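Local coordinates for exopolysaccharide biosynthesis protein (Pantoea stewartii subsp. stewartii DC283, PDB 6TGF), which probably modifies bacterial exopolysaccharide in glycan biofilms as a tailspike-like hydrolase, at residues 304-316 and 331-345. Numbering follows the deposited sequence.
Sequences YFPATTIVSDGQS and NLIFNGNTDTKPNRQ
The amide of Q345 reaches across to the turn 312-316 and meets three partners there, all through weak bonds. Q345 NE2 gives to S312 OG and S316 OG, and Q345 OE1 takes G314 N at 2.9 Å. The side chain gets there because it is extended, with CG anti to the backbone N (chi1 -176°). S312 OG also bonds V280 O, and S316 OG bonds F318 O. Against the same turn, N343 CB packs 3.7 Å from G314 O. The amide of N343 turns back on its own loop, where ND2 bonds the carbonyls of G336 and K341, while OD1 accepts from Q345 N in an Asx turn. Before these turns, strands 308-311 and 332-335 run parallel in neighbouring rungs of the tailspike-like beta-helix. I333 N gives a straight bond to T308 O (2.9 Å), and N335 N gives a more bent one to I310 O (3.1 Å). On one face, I310 CD1 meets L332 CD2 at 3.8 Å, and I310 CG2 touches F334 CD1. On the other, I333 CB lies 3.6 Å from T309 OG1. I333 CG1 packs against CD of P306. At the strand ends, water 1 accepts from S312 N and lies 2.7 Å from N335 O.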
loop_
_atom_site.group_PDB
_atom_site.type_symbol
_atom_site.label_atom_id
_atom_site.label_comp_id
_atom_site.label_asym_id
_atom_site.label_seq_id
_atom_site.Cartn_x
_atom_site.Cartn_y
_atom_site.Cartn_z
ATOM N N TYR B 304 -10.208 1.173 -13.077
ATOM C CA TYR B 304 -11.442 0.376 -12.840
ATOM C C TYR B 304 -11.539 -0.778 -13.841
ATOM O O TYR B 304 -11.483 -1.947 -13.404
ATOM C CB TYR B 304 -12.674 1.283 -12.897
ATOM C CG TYR B 304 -12.671 2.361 -11.844
ATOM C CD1 TYR B 304 -12.808 2.041 -10.502
ATOM C CD2 TYR B 304 -12.502 3.694 -12.182
ATOM C CE1 TYR B 304 -12.793 3.019 -9.521
ATOM C CE2 TYR B 304 -12.487 4.685 -11.213
ATOM C CZ TYR B 304 -12.631 4.346 -9.880
ATOM O OH TYR B 304 -12.617 5.316 -8.921
ATOM N N PHE B 305 -11.686 -0.460 -15.131
ATOM C CA PHE B 305 -12.034 -1.429 -16.203
ATOM C C PHE B 305 -10.845 -1.619 -17.140
ATOM O O PHE B 305 -10.478 -0.703 -17.872
ATOM C CB PHE B 305 -13.298 -0.965 -16.927
ATOM C CG PHE B 305 -14.497 -0.876 -16.018
ATOM C CD1 PHE B 305 -15.150 -2.021 -15.591
ATOM C CD2 PHE B 305 -14.949 0.349 -15.555
ATOM C CE1 PHE B 305 -16.243 -1.940 -14.741
ATOM C CE2 PHE B 305 -16.042 0.427 -14.705
ATOM C CZ PHE B 305 -16.689 -0.717 -14.300
ATOM N N PRO B 306 -10.199 -2.809 -17.119
ATOM C CA PRO B 306 -9.196 -3.167 -18.123
ATOM C C PRO B 306 -9.731 -3.068 -19.560
ATOM O O PRO B 306 -10.911 -3.294 -19.762
ATOM C CB PRO B 306 -8.846 -4.625 -17.792
ATOM C CG PRO B 306 -9.184 -4.772 -16.324
ATOM C CD PRO B 306 -10.365 -3.853 -16.097
ATOM N N ALA B 307 -8.848 -2.756 -20.513
ATOM C CA ALA B 307 -9.174 -2.557 -21.946
ATOM C C ALA B 307 -9.110 -3.888 -22.708
ATOM O O ALA B 307 -9.337 -3.866 -23.933
ATOM C CB ALA B 307 -8.239 -1.536 -22.546
ATOM N N THR B 308 -8.818 -4.999 -22.021
ATOM C CA THR B 308 -8.774 -6.368 -22.600
ATOM C C THR B 308 -9.779 -7.266 -21.870
ATOM O O THR B 308 -9.676 -7.378 -20.630
ATOM C CB THR B 308 -7.359 -6.958 -22.535
ATOM O OG1 THR B 308 -6.488 -6.087 -23.257
ATOM C CG2 THR B 308 -7.272 -8.356 -23.109
ATOM N N THR B 309 -10.701 -7.881 -22.617
ATOM C CA THR B 309 -11.682 -8.881 -22.116
ATOM C C THR B 309 -11.375 -10.245 -22.743
ATOM O O THR B 309 -11.296 -10.318 -23.985
ATOM C CB THR B 309 -13.125 -8.447 -22.402
ATOM O OG1 THR B 309 -13.354 -7.209 -21.729
ATOM C CG2 THR B 309 -14.150 -9.464 -21.951
ATOM N N ILE B 310 -11.196 -11.275 -21.911
ATOM C CA ILE B 310 -11.124 -12.702 -22.345
ATOM C C ILE B 310 -12.533 -13.290 -22.239
ATOM O O ILE B 310 -13.243 -12.966 -21.268
ATOM C CB ILE B 310 -10.090 -13.504 -21.526
ATOM C CG1 ILE B 310 -8.659 -13.168 -21.956
ATOM C CG2 ILE B 310 -10.362 -15.002 -21.619
ATOM C CD1 ILE B 310 -7.595 -13.634 -20.988
ATOM N N VAL B 311 -12.910 -14.109 -23.221
ATOM C CA VAL B 311 -14.220 -14.818 -23.284
ATOM C C VAL B 311 -13.958 -16.185 -23.928
ATOM O O VAL B 311 -13.104 -16.251 -24.830
ATOM C CB VAL B 311 -15.261 -13.964 -24.036
ATOM C CG1 VAL B 311 -15.141 -14.069 -25.546
ATOM C CG2 VAL B 311 -16.676 -14.283 -23.602
ATOM N N SER B 312 -14.614 -17.242 -23.442
ATOM C CA SER B 312 -14.308 -18.652 -23.804
ATOM C C SER B 312 -15.603 -19.444 -24.027
ATOM O O SER B 312 -16.679 -18.816 -24.096
ATOM C CB SER B 312 -13.434 -19.283 -22.752
ATOM O OG SER B 312 -12.995 -20.573 -23.157
ATOM N N ASP B 313 -15.485 -20.771 -24.153
ATOM C CA ASP B 313 -16.580 -21.696 -24.553
ATOM C C ASP B 313 -17.069 -22.514 -23.350
ATOM O O ASP B 313 -18.139 -23.140 -23.475
ATOM C CB ASP B 313 -16.131 -22.609 -25.700
ATOM C CG ASP B 313 -14.854 -23.390 -25.429
ATOM O OD1 ASP B 313 -14.307 -23.261 -24.317
ATOM O OD2 ASP B 313 -14.419 -24.124 -26.336
ATOM N N GLY B 314 -16.319 -22.523 -22.242
ATOM C CA GLY B 314 -16.698 -23.203 -20.986
ATOM C C GLY B 314 -16.338 -24.682 -20.982
ATOM O O GLY B 314 -16.711 -25.365 -20.008
ATOM N N GLN B 315 -15.623 -25.159 -22.006
ATOM C CA GLN B 315 -15.380 -26.608 -22.253
ATOM C C GLN B 315 -14.195 -27.105 -21.415
ATOM O O GLN B 315 -14.196 -28.301 -21.069
ATOM C CB GLN B 315 -15.160 -26.865 -23.746
ATOM C CG GLN B 315 -16.360 -26.494 -24.610
ATOM C CD GLN B 315 -17.663 -27.031 -24.065
ATOM O OE1 GLN B 315 -17.876 -28.239 -23.985
ATOM N NE2 GLN B 315 -18.550 -26.129 -23.679
ATOM N N SER B 316 -13.230 -26.233 -21.104
ATOM C CA SER B 316 -12.055 -26.536 -20.245
ATOM C C SER B 316 -12.335 -26.078 -18.815
ATOM O O SER B 316 -13.033 -25.087 -18.612
ATOM C CB SER B 316 -10.802 -25.900 -20.794
ATOM O OG SER B 316 -10.931 -24.487 -20.859
ATOM N N ASN B 331 -4.544 -6.753 -15.765
ATOM C CA ASN B 331 -5.269 -5.932 -16.772
ATOM C C ASN B 331 -6.157 -6.824 -17.647
ATOM O O ASN B 331 -6.163 -6.616 -18.873
ATOM C CB ASN B 331 -4.294 -5.123 -17.632
ATOM C CG ASN B 331 -3.258 -4.385 -16.814
ATOM O OD1 ASN B 331 -3.577 -3.802 -15.781
ATOM N ND2 ASN B 331 -2.016 -4.405 -17.270
ATOM N N LEU B 332 -6.902 -7.754 -17.046
ATOM C CA LEU B 332 -7.800 -8.685 -17.783
ATOM C C LEU B 332 -9.196 -8.691 -17.152
ATOM O O LEU B 332 -9.292 -8.818 -15.917
ATOM C CB LEU B 332 -7.193 -10.092 -17.773
ATOM C CG LEU B 332 -5.932 -10.271 -18.616
ATOM C CD1 LEU B 332 -5.272 -11.608 -18.320
ATOM C CD2 LEU B 332 -6.242 -10.149 -20.101
ATOM N N ILE B 333 -10.228 -8.545 -17.988
ATOM C CA ILE B 333 -11.636 -8.928 -17.674
ATOM C C ILE B 333 -11.847 -10.339 -18.230
ATOM O O ILE B 333 -11.542 -10.544 -19.418
ATOM C CB ILE B 333 -12.643 -7.917 -18.260
ATOM C CG1 ILE B 333 -12.278 -6.473 -17.900
ATOM C CG2 ILE B 333 -14.061 -8.270 -17.834
ATOM C CD1 ILE B 333 -13.183 -5.419 -18.501
ATOM N N PHE B 334 -12.304 -11.281 -17.400
ATOM C CA PHE B 334 -12.737 -12.636 -17.834
ATOM C C PHE B 334 -14.247 -12.773 -17.610
ATOM O O PHE B 334 -14.678 -12.856 -16.440
ATOM C CB PHE B 334 -11.970 -13.747 -17.110
ATOM C CG PHE B 334 -12.475 -15.138 -17.407
ATOM C CD1 PHE B 334 -12.735 -15.536 -18.712
ATOM C CD2 PHE B 334 -12.699 -16.051 -16.388
ATOM C CE1 PHE B 334 -13.206 -16.811 -18.987
ATOM C CE2 PHE B 334 -13.167 -17.328 -16.666
ATOM C CZ PHE B 334 -13.419 -17.706 -17.964
ATOM N N ASN B 335 -15.012 -12.785 -18.705
ATOM C CA ASN B 335 -16.480 -13.023 -18.715
ATOM C C ASN B 335 -16.724 -14.515 -18.974
ATOM O O ASN B 335 -16.647 -14.930 -20.148
ATOM C CB ASN B 335 -17.185 -12.128 -19.739
ATOM C CG ASN B 335 -18.682 -12.348 -19.796
ATOM O OD1 ASN B 335 -19.290 -12.817 -18.834
ATOM N ND2 ASN B 335 -19.287 -12.009 -20.923
ATOM N N GLY B 336 -17.004 -15.279 -17.913
ATOM C CA GLY B 336 -17.213 -16.741 -17.953
ATOM C C GLY B 336 -18.503 -17.132 -18.662
ATOM O O GLY B 336 -18.595 -18.295 -19.097
ATOM N N ASN B 337 -19.468 -16.209 -18.754
ATOM C CA ASN B 337 -20.765 -16.378 -19.469
ATOM C C ASN B 337 -21.568 -17.537 -18.856
ATOM O O ASN B 337 -22.324 -18.188 -19.605
ATOM C CB ASN B 337 -20.562 -16.591 -20.975
ATOM C CG ASN B 337 -20.213 -15.321 -21.722
ATOM O OD1 ASN B 337 -20.829 -14.279 -21.513
ATOM N ND2 ASN B 337 -19.240 -15.405 -22.614
ATOM N N THR B 338 -21.438 -17.774 -17.547
ATOM C CA THR B 338 -22.139 -18.867 -16.819
ATOM C C THR B 338 -23.621 -18.506 -16.650
ATOM O O THR B 338 -24.431 -19.432 -16.434
ATOM C CB THR B 338 -21.474 -19.163 -15.469
ATOM O OG1 THR B 338 -21.897 -20.460 -15.047
ATOM C CG2 THR B 338 -21.810 -18.150 -14.397
ATOM N N ASP B 339 -23.956 -17.213 -16.723
ATOM C CA ASP B 339 -25.340 -16.689 -16.563
ATOM C C ASP B 339 -26.221 -17.177 -17.722
ATOM O O ASP B 339 -27.394 -17.501 -17.458
ATOM C CB ASP B 339 -25.356 -15.161 -16.436
ATOM C CG ASP B 339 -24.656 -14.415 -17.560
ATOM O OD1 ASP B 339 -23.715 -14.985 -18.145
ATOM O OD2 ASP B 339 -25.054 -13.266 -17.835
ATOM N N THR B 340 -25.681 -17.229 -18.947
ATOM C CA THR B 340 -26.423 -17.569 -20.195
ATOM C C THR B 340 -26.078 -18.991 -20.661
ATOM O O THR B 340 -26.972 -19.642 -21.237
ATOM C CB THR B 340 -26.155 -16.536 -21.299
ATOM O OG1 THR B 340 -24.790 -16.628 -21.707
ATOM C CG2 THR B 340 -26.458 -15.120 -20.863
ATOM N N LYS B 341 -24.838 -19.445 -20.444
ATOM C CA LYS B 341 -24.357 -20.807 -20.804
ATOM C C LYS B 341 -23.600 -21.402 -19.618
ATOM O O LYS B 341 -22.370 -21.390 -19.597
ATOM C CB LYS B 341 -23.477 -20.746 -22.056
ATOM C CG LYS B 341 -24.140 -20.138 -23.285
ATOM C CD LYS B 341 -23.401 -20.435 -24.571
ATOM C CE LYS B 341 -23.871 -19.599 -25.745
ATOM N NZ LYS B 341 -25.153 -20.093 -26.300
ATOM N N PRO B 342 -24.312 -21.936 -18.597
ATOM C CA PRO B 342 -23.674 -22.467 -17.390
ATOM C C PRO B 342 -22.491 -23.409 -17.667
ATOM O O PRO B 342 -22.581 -24.217 -18.574
ATOM C CB PRO B 342 -24.815 -23.226 -16.697
ATOM C CG PRO B 342 -26.059 -22.479 -17.121
ATOM C CD PRO B 342 -25.780 -22.039 -18.543
ATOM N N ASN B 343 -21.425 -23.280 -16.869
ATOM C CA ASN B 343 -20.149 -24.032 -17.025
ATOM C C ASN B 343 -19.363 -23.976 -15.709
ATOM O O ASN B 343 -19.870 -23.369 -14.745
ATOM C CB ASN B 343 -19.335 -23.486 -18.200
ATOM C CG ASN B 343 -18.947 -22.033 -18.026
ATOM O OD1 ASN B 343 -17.969 -21.724 -17.351
ATOM N ND2 ASN B 343 -19.700 -21.134 -18.637
ATOM N N ARG B 344 -18.177 -24.593 -15.677
ATOM C CA ARG B 344 -17.246 -24.590 -14.514
ATOM C C ARG B 344 -15.835 -24.207 -14.981
ATOM O O ARG B 344 -14.861 -24.809 -14.478
ATOM C CB ARG B 344 -17.218 -25.965 -13.842
ATOM C CG ARG B 344 -18.568 -26.460 -13.351
ATOM C CD ARG B 344 -18.388 -27.730 -12.545
ATOM N NE ARG B 344 -19.609 -28.155 -11.876
ATOM C CZ ARG B 344 -20.509 -29.000 -12.377
ATOM N NH1 ARG B 344 -20.347 -29.534 -13.577
ATOM N NH2 ARG B 344 -21.577 -29.309 -11.665
ATOM N N GLN B 345 -15.727 -23.234 -15.891
ATOM C CA GLN B 345 -14.436 -22.758 -16.452
ATOM C C GLN B 345 -13.922 -21.585 -15.613
ATOM O O GLN B 345 -14.644 -20.573 -15.513
ATOM C CB GLN B 345 -14.602 -22.348 -17.917
ATOM C CG GLN B 345 -13.296 -21.943 -18.587
ATOM C CD GLN B 345 -13.434 -21.846 -20.085
ATOM O OE1 GLN B 345 -14.370 -21.241 -20.600
ATOM N NE2 GLN B 345 -12.493 -22.439 -20.801
HETATM O O HOH W 1 -16.592 -17.198 -21.582
HETATM O O HOH W 2 -20.491 -22.431 -21.295
HETATM O O HOH W 3 -16.077 -26.260 -17.504
#